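Local coordinates for SusD superfamily protein (Bacteroides thetaiotaomicron, PDB 3MCX), which is of unknown function but belongs to the SusD family of outer-membrane lipoproteins and so probably helps capture glycans at the bacterial cell surface, at residues 366-371 and 399-404; 194-199 and 250-255. One frame throughout, in Å; residues are numbered along the deposited sequence. Where two conformers were deposited one is given.

In the fold
Followed from the N terminus, the chain makes its two contacts in series: contact 2 closes before contact 1 opens, so they neither nest nor cross. Contact 2 closes a loop around the helices 201-214 and 218-231, joining the turn that leads into the first of them to the segment that runs into strand 256-260. About a hundred residues later, contact 1 closes a shorter loop around helix 374-385, bringing the end of helix 356-370 against the start of helix 403-414. The nearest atoms of the two contacts are about 17 Å apart. Helix 218-231 relates them indirectly, since it lies within the loop of contact 2 and also touches the 366-371 end of contact 1.

Contact 1: residues 366-371 and 399-404; sequences AGLKKG and ETFTLD
Leu368 spreads its two methyl branches over separate targets on 399-404, a small example of one forked side chain bridging a turn and the helix start that follows it. CD1 lies 3.8 Å from Phe401 CD2, approaching the ring obliquely, and also 3.6 Å from the carbonyl oxygen, Phe401 O. CD2 instead presses on the backbone at the helix start, 3.3 Å from Leu403 N, while Leu403 CB adds a looser apolar contact. With CG anti to the backbone N (chi1 -174°), the Leu368 side chain extends from its helix and slides past that of Phe401 in the opposite direction; the phenyl reaches back until its CE2 is 3.9 Å from Leu368 CB. With an alanine here CB would still lie near the phenyl, but losing both methyl branches is likely to open a gap beside Leu403 N and leave one flank of the ring less firmly held. No hydrogen bond crosses between the segments. The phenyl is positioned further by Ile374, Ala377, Gln378 and Leu381 of helix 374-385, and Ile406 touches both Phe401 and Leu368. Phe401 centres an inverse gamma turn, and Thr402 then serves as N-cap, its OG1 bonded to Arg405 N. The turn and cap thus deliver helix 403-414 against the end of helix 356-370, helix-to-helix packing within the largely helical SusD fold, whose family belongs to the TPR clan.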
ATOM      1  N   ALA A 366     -17.629   0.221  -1.298  1.00  7.26           N
ATOM      2  CA  ALA A 366     -18.321  -0.935  -0.745  1.00  7.17           C
ATOM      3  C   ALA A 366     -19.832  -0.716  -0.740  1.00  7.99           C
ATOM      4  O   ALA A 366     -20.593  -1.637  -1.029  1.00  7.97           O
ATOM      5  CB  ALA A 366     -17.817  -1.255   0.657  1.00  7.75           C
ATOM      6  N   GLY A 367     -20.275   0.504  -0.435  1.00  7.95           N
ATOM      7  CA  GLY A 367     -21.693   0.808  -0.414  1.00  7.52           C
ATOM      8  C   GLY A 367     -22.333   0.698  -1.795  1.00  7.34           C
ATOM      9  O   GLY A 367     -23.372   0.071  -1.986  1.00  7.87           O
ATOM     10  N   LEU A 368     -21.698   1.330  -2.777  1.00  6.90           N
ATOM     11  CA  LEU A 368     -22.201   1.290  -4.136  1.00  7.57           C
ATOM     12  C   LEU A 368     -22.259  -0.151  -4.648  1.00  7.19           C
ATOM     13  O   LEU A 368     -23.253  -0.553  -5.201  1.00  8.66           O
ATOM     14  CB  LEU A 368     -21.361   2.150  -5.066  1.00  8.04           C
ATOM     15  CG  LEU A 368     -21.909   2.282  -6.489  1.00 10.99           C
ATOM     16  CD1 LEU A 368     -23.263   2.955  -6.510  1.00 11.32           C
ATOM     17  CD2 LEU A 368     -20.935   3.061  -7.330  1.00 13.53           C
ATOM     18  N   LYS A 369     -21.203  -0.919  -4.401  1.00  8.42           N
ATOM     19  CA  LYS A 369     -21.134  -2.308  -4.870  1.00  8.50           C
ATOM     20  C   LYS A 369     -22.174  -3.205  -4.206  1.00  8.59           C
ATOM     21  O   LYS A 369     -22.771  -4.072  -4.867  1.00  9.36           O
ATOM     22  CB  LYS A 369     -19.731  -2.877  -4.688  1.00  8.77           C
ATOM     23  CG  LYS A 369     -18.672  -2.315  -5.647  1.00  8.86           C
ATOM     24  CD  LYS A 369     -18.946  -2.617  -7.122  1.00 10.78           C
ATOM     25  CE  LYS A 369     -18.947  -4.094  -7.460  1.00 13.00           C
ATOM     26  NZ  LYS A 369     -19.372  -4.340  -8.886  1.00 13.19           N
ATOM     27  N   LYS A 370     -22.452  -2.985  -2.921  1.00  8.09           N
ATOM     28  CA  LYS A 370     -23.410  -3.864  -2.212  1.00  7.86           C
ATOM     29  C   LYS A 370     -24.865  -3.479  -2.472  1.00  8.14           C
ATOM     30  O   LYS A 370     -25.780  -4.273  -2.267  1.00  8.77           O
ATOM     31  CB  LYS A 370     -23.109  -3.918  -0.713  1.00  7.34           C
ATOM     32  CG  LYS A 370     -23.575  -2.703   0.101  1.00  7.70           C
ATOM     33  CD  LYS A 370     -22.850  -2.627   1.457  1.00  6.55           C
ATOM     34  CE  LYS A 370     -23.475  -1.593   2.399  1.00  8.40           C
ATOM     35  NZ  LYS A 370     -24.777  -1.987   2.990  1.00  5.75           N
ATOM     36  N   GLY A 371     -25.089  -2.246  -2.932  1.00  8.61           N
ATOM     37  CA  GLY A 371     -26.414  -1.816  -3.373  1.00  8.45           C
ATOM     38  C   GLY A 371     -27.382  -1.369  -2.294  1.00  8.08           C
ATOM     39  O   GLY A 371     -28.566  -1.182  -2.564  1.00  8.92           O
ATOM     40  N   GLU A 399     -27.729   9.831  -9.146  1.00 13.56           N
ATOM     41  CA  GLU A 399     -27.560   9.577 -10.584  0.50 13.27           C
ATOM     42  C   GLU A 399     -26.100   9.598 -11.058  1.00 13.09           C
ATOM     43  O   GLU A 399     -25.739   8.858 -11.983  1.00 14.26           O
ATOM     44  CB  GLU A 399     -28.412  10.538 -11.430  0.50 13.58           C
ATOM     45  CG  GLU A 399     -28.188  12.025 -11.185  0.50 13.80           C
ATOM     46  N   THR A 400     -25.250  10.442 -10.452  1.00 11.41           N
ATOM     47  CA  THR A 400     -23.857  10.565 -10.874  1.00 10.04           C
ATOM     48  C   THR A 400     -22.891   9.796  -9.960  1.00  8.54           C
ATOM     49  O   THR A 400     -21.703   9.785 -10.170  1.00  8.42           O
ATOM     50  CB  THR A 400     -23.423  12.050 -11.010  1.00  9.53           C
ATOM     51  OG1 THR A 400     -23.608  12.711  -9.745  1.00 10.05           O
ATOM     52  CG2 THR A 400     -24.269  12.748 -12.092  1.00  9.76           C
ATOM     53  N   PHE A 401     -23.436   9.120  -8.966  1.00  7.79           N
ATOM     54  CA  PHE A 401     -22.656   8.279  -8.075  1.00  8.08           C
ATOM     55  C   PHE A 401     -22.420   6.928  -8.742  1.00  8.54           C
ATOM     56  O   PHE A 401     -23.202   5.983  -8.544  1.00  9.73           O
ATOM     57  CB  PHE A 401     -23.398   8.111  -6.741  1.00  8.46           C
ATOM     58  CG  PHE A 401     -22.651   7.315  -5.681  1.00  7.60           C
ATOM     59  CD1 PHE A 401     -21.301   7.531  -5.417  1.00  7.63           C
ATOM     60  CD2 PHE A 401     -23.346   6.400  -4.870  1.00  7.53           C
ATOM     61  CE1 PHE A 401     -20.625   6.826  -4.422  1.00  7.71           C
ATOM     62  CE2 PHE A 401     -22.654   5.668  -3.878  1.00  8.04           C
ATOM     63  CZ  PHE A 401     -21.321   5.905  -3.645  1.00  7.15           C
ATOM     64  N   THR A 402     -21.364   6.861  -9.535  1.00  7.75           N
ATOM     65  CA  THR A 402     -21.018   5.666 -10.307  1.00  7.73           C
ATOM     66  C   THR A 402     -19.691   5.087  -9.805  1.00  7.46           C
ATOM     67  O   THR A 402     -18.868   5.761  -9.170  1.00  7.13           O
ATOM     68  CB  THR A 402     -20.844   5.994 -11.777  1.00  7.40           C
ATOM     69  OG1 THR A 402     -19.695   6.822 -11.906  1.00  6.81           O
ATOM     70  CG2 THR A 402     -22.111   6.726 -12.371  1.00  6.85           C
ATOM     71  N   LEU A 403     -19.430   3.822 -10.113  1.00  7.56           N
ATOM     72  CA  LEU A 403     -18.146   3.224  -9.798  1.00  7.41           C
ATOM     73  C   LEU A 403     -16.995   4.006 -10.430  1.00  7.42           C
ATOM     74  O   LEU A 403     -16.011   4.267  -9.781  1.00  7.18           O
ATOM     75  CB  LEU A 403     -18.139   1.761 -10.252  1.00  8.31           C
ATOM     76  CG  LEU A 403     -16.857   1.003  -9.947  1.00  7.80           C
ATOM     77  CD1 LEU A 403     -16.519   0.954  -8.432  1.00  8.94           C
ATOM     78  CD2 LEU A 403     -16.916  -0.441 -10.563  1.00  8.92           C
ATOM     79  N   ASP A 404     -17.118   4.380 -11.698  1.00  7.66           N
ATOM     80  CA  ASP A 404     -16.035   5.099 -12.361  1.00  8.18           C
ATOM     81  C   ASP A 404     -15.747   6.394 -11.622  1.00  7.14           C
ATOM     82  O   ASP A 404     -14.593   6.777 -11.468  1.00  6.92           O
ATOM     83  CB  ASP A 404     -16.390   5.410 -13.815  1.00  8.18           C
ATOM     84  CG  ASP A 404     -15.227   6.053 -14.564  1.00 11.16           C
ATOM     85  OD1 ASP A 404     -14.142   5.440 -14.618  1.00 14.72           O
ATOM     86  OD2 ASP A 404     -15.416   7.177 -15.064  1.00 12.79           O
TER

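Contact 2: residues 194-199 and 250-255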
ATOM      1  N   THR A 194      -5.140   7.169  20.148  1.00  9.76           N
ATOM      2  CA  THR A 194      -4.235   7.359  19.027  0.50  9.92           C
ATOM      3  C   THR A 194      -2.852   6.844  19.424  1.00 10.15           C
ATOM      4  O   THR A 194      -2.433   6.916  20.587  1.00 10.54           O
ATOM      5  CB  THR A 194      -4.156   8.815  18.506  0.50 10.53           C
ATOM      6  OG1 THR A 194      -3.362   9.586  19.400  0.50 10.47           O
ATOM      7  CG2 THR A 194      -5.547   9.439  18.337  0.50  7.94           C
ATOM      8  N   SER A 195      -2.168   6.267  18.434  1.00  9.96           N
ATOM      9  CA  SER A 195      -0.922   5.563  18.713  0.50 10.19           C
ATOM     10  C   SER A 195       0.090   5.798  17.586  1.00  9.24           C
ATOM     11  O   SER A 195       0.256   5.000  16.707  1.00 11.96           O
ATOM     12  CB  SER A 195      -1.183   4.066  18.925  0.50 10.56           C
ATOM     13  OG  SER A 195      -0.154   3.515  19.732  0.50 11.17           O
ATOM     14  N   ASN A 196       0.778   6.931  17.653  1.00  8.68           N
ATOM     15  CA  ASN A 196       1.716   7.311  16.610  1.00  8.57           C
ATOM     16  C   ASN A 196       2.877   6.341  16.453  1.00  7.72           C
ATOM     17  O   ASN A 196       3.689   6.193  17.365  1.00  8.73           O
ATOM     18  CB  ASN A 196       2.292   8.717  16.902  1.00  7.94           C
ATOM     19  CG  ASN A 196       1.257   9.823  16.798  1.00 10.11           C
ATOM     20  OD1 ASN A 196       0.141   9.614  16.334  1.00 12.12           O
ATOM     21  ND2 ASN A 196       1.635  11.017  17.231  1.00 10.68           N
ATOM     22  N   GLY A 197       2.962   5.667  15.303  1.00  7.82           N
ATOM     23  CA  GLY A 197       4.064   4.767  15.013  1.00  7.75           C
ATOM     24  C   GLY A 197       3.696   3.312  15.098  1.00  9.53           C
ATOM     25  O   GLY A 197       4.504   2.467  14.737  1.00 11.19           O
ATOM     26  N   TYR A 198       2.485   3.030  15.592  1.00  8.86           N
ATOM     27  CA  TYR A 198       2.052   1.679  15.981  0.50  9.91           C
ATOM     28  C   TYR A 198       0.605   1.448  15.591  1.00  9.88           C
ATOM     29  O   TYR A 198      -0.120   2.389  15.301  1.00 11.58           O
ATOM     30  CB  TYR A 198       2.138   1.519  17.488  0.50 10.06           C
ATOM     31  CG  TYR A 198       3.483   1.830  18.050  0.50 11.75           C
ATOM     32  CD1 TYR A 198       4.560   1.014  17.775  0.50 14.19           C
ATOM     33  CD2 TYR A 198       3.686   2.940  18.851  0.50 13.32           C
ATOM     34  CE1 TYR A 198       5.804   1.266  18.299  0.50 14.77           C
ATOM     35  CE2 TYR A 198       4.938   3.211  19.373  0.50 13.62           C
ATOM     36  CZ  TYR A 198       5.989   2.367  19.090  0.50 14.16           C
ATOM     37  OH  TYR A 198       7.237   2.616  19.594  0.50 14.99           O
ATOM     38  N   ILE A 199       0.172   0.186  15.613  1.00  9.16           N
ATOM     39  CA  ILE A 199      -1.177  -0.194  15.229  1.00  9.00           C
ATOM     40  C   ILE A 199      -2.137  -0.137  16.401  1.00  7.29           C
ATOM     41  O   ILE A 199      -1.880  -0.751  17.437  1.00  7.16           O
ATOM     42  CB  ILE A 199      -1.182  -1.630  14.657  1.00  8.42           C
ATOM     43  CG1 ILE A 199      -0.390  -1.645  13.357  1.00  9.04           C
ATOM     44  CG2 ILE A 199      -2.606  -2.123  14.436  1.00  9.50           C
ATOM     45  CD1 ILE A 199       0.043  -3.048  12.920  1.00 10.48           C
ATOM     46  N   GLN A 250       4.860  16.070   6.987  1.00  8.08           N
ATOM     47  CA  GLN A 250       4.718  16.308   8.418  1.00  8.50           C
ATOM     48  C   GLN A 250       4.250  15.015   9.095  1.00  7.83           C
ATOM     49  O   GLN A 250       3.368  14.300   8.589  1.00  8.92           O
ATOM     50  CB  GLN A 250       3.744  17.460   8.711  1.00  9.06           C
ATOM     51  CG  GLN A 250       4.222  18.801   8.181  1.00 11.03           C
ATOM     52  CD  GLN A 250       5.562  19.191   8.759  1.00 16.34           C
ATOM     53  OE1 GLN A 250       6.594  19.170   8.071  1.00 20.75           O
ATOM     54  NE2 GLN A 250       5.569  19.513  10.035  1.00 16.68           N
ATOM     55  N   ASP A 251       4.856  14.707  10.238  1.00  7.98           N
ATOM     56  CA  ASP A 251       4.560  13.454  10.950  1.00  8.41           C
ATOM     57  C   ASP A 251       3.145  13.430  11.538  1.00  7.91           C
ATOM     58  O   ASP A 251       2.694  14.419  12.129  1.00  7.63           O
ATOM     59  CB  ASP A 251       5.535  13.275  12.121  1.00  9.41           C
ATOM     60  CG  ASP A 251       6.947  12.902  11.696  1.00  9.83           C
ATOM     61  OD1 ASP A 251       7.249  12.802  10.492  1.00 11.01           O
ATOM     62  OD2 ASP A 251       7.744  12.693  12.620  1.00 13.27           O
ATOM     63  N   PHE A 252       2.477  12.289  11.436  1.00  7.26           N
ATOM     64  CA  PHE A 252       1.268  11.984  12.220  1.00  8.23           C
ATOM     65  C   PHE A 252       0.183  13.068  12.155  1.00  7.62           C
ATOM     66  O   PHE A 252      -0.323  13.520  13.162  1.00  8.45           O
ATOM     67  CB  PHE A 252       1.652  11.669  13.672  1.00  8.45           C
ATOM     68  CG  PHE A 252       2.733  10.620  13.783  1.00  8.20           C
ATOM     69  CD1 PHE A 252       2.529   9.352  13.315  1.00 11.03           C
ATOM     70  CD2 PHE A 252       3.951  10.939  14.337  1.00 10.14           C
ATOM     71  CE1 PHE A 252       3.525   8.408  13.394  1.00  9.56           C
ATOM     72  CE2 PHE A 252       4.944   9.978  14.440  1.00 10.92           C
ATOM     73  CZ  PHE A 252       4.719   8.732  13.968  1.00  8.88           C
ATOM     74  N   GLN A 253      -0.176  13.432  10.930  1.00  7.77           N
ATOM     75  CA  GLN A 253      -1.224  14.419  10.682  1.00  8.48           C
ATOM     76  C   GLN A 253      -2.586  13.741  10.849  1.00  7.69           C
ATOM     77  O   GLN A 253      -2.669  12.538  11.013  1.00  7.64           O
ATOM     78  CB  GLN A 253      -1.007  15.066   9.308  1.00  8.48           C
ATOM     79  CG  GLN A 253       0.324  15.835   9.247  1.00  8.37           C
ATOM     80  CD  GLN A 253       0.369  16.993  10.246  1.00  9.57           C
ATOM     81  OE1 GLN A 253      -0.322  17.992  10.064  1.00 10.84           O
ATOM     82  NE2 GLN A 253       1.152  16.854  11.343  1.00  9.17           N
ATOM     83  N   SER A 254      -3.641  14.546  10.823  1.00  7.52           N
ATOM     84  CA  SER A 254      -4.940  14.146  11.348  1.00  7.10           C
ATOM     85  C   SER A 254      -5.642  12.999  10.626  1.00  7.09           C
ATOM     86  O   SER A 254      -6.538  12.396  11.211  1.00  7.92           O
ATOM     87  CB  SER A 254      -5.884  15.355  11.424  1.00  7.95           C
ATOM     88  OG  SER A 254      -6.261  15.802  10.131  1.00  9.11           O
ATOM     89  N   GLU A 255      -5.264  12.692   9.393  1.00  7.19           N
ATOM     90  CA  GLU A 255      -5.871  11.562   8.720  1.00  7.05           C
ATOM     91  C   GLU A 255      -5.125  10.262   8.969  1.00  8.06           C
ATOM     92  O   GLU A 255      -5.650   9.189   8.692  1.00  7.60           O
ATOM     93  CB  GLU A 255      -5.926  11.779   7.203  1.00  7.42           C
ATOM     94  CG  GLU A 255      -6.916  12.830   6.713  1.00  7.20           C
ATOM     95  CD  GLU A 255      -7.296  12.658   5.232  1.00  7.27           C
ATOM     96  OE1 GLU A 255      -7.015  11.585   4.612  1.00  7.40           O
ATOM     97  OE2 GLU A 255      -7.887  13.621   4.701  1.00  6.80           O
TER
HETATM   98  O   HOH W   1       0.115  13.720  15.902  0.50 13.62           O
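Asn196 lies flat on Phe252, its amide plane only 3° from that of the ring, and so illustrates how a polar side chain can cover an aromatic face. The CH-pi contact comes from the stem: Asn196 CB sits 3.5 Å from the ring centroid, almost on the normal. The amide then extends over the attached side of the phenyl, with Asn196 CG 3.5 Å from Phe252 CG. Both side chains have CG anti to their own carbonyl carbon; for Asn196 (chi1 -67°) this lays the amide across toward Phe252 CB instead of past the far rim of the ring. Ser195 to Tyr198 form a type II beta turn, closed by the bond from Tyr198 N to Ser195 O, in the loop leading to helix 201-214. Its Gly197 has a positive phi of 106°, where a side chain would jam against the preceding carbonyl O. The backbone of the turn also reaches the ring, Gly197 N lying obliquely to it, 3.4 Å from Phe252 CE1. A water donates to Phe252 O at 2.8 Å and weakly accepts from Asn196 ND2. Next to Phe252 in the chain, Gln253 folds back so that its NE2 donates to Asp251 O at 3.0 Å, while Phe252 N is bonded to Glu259 OE2.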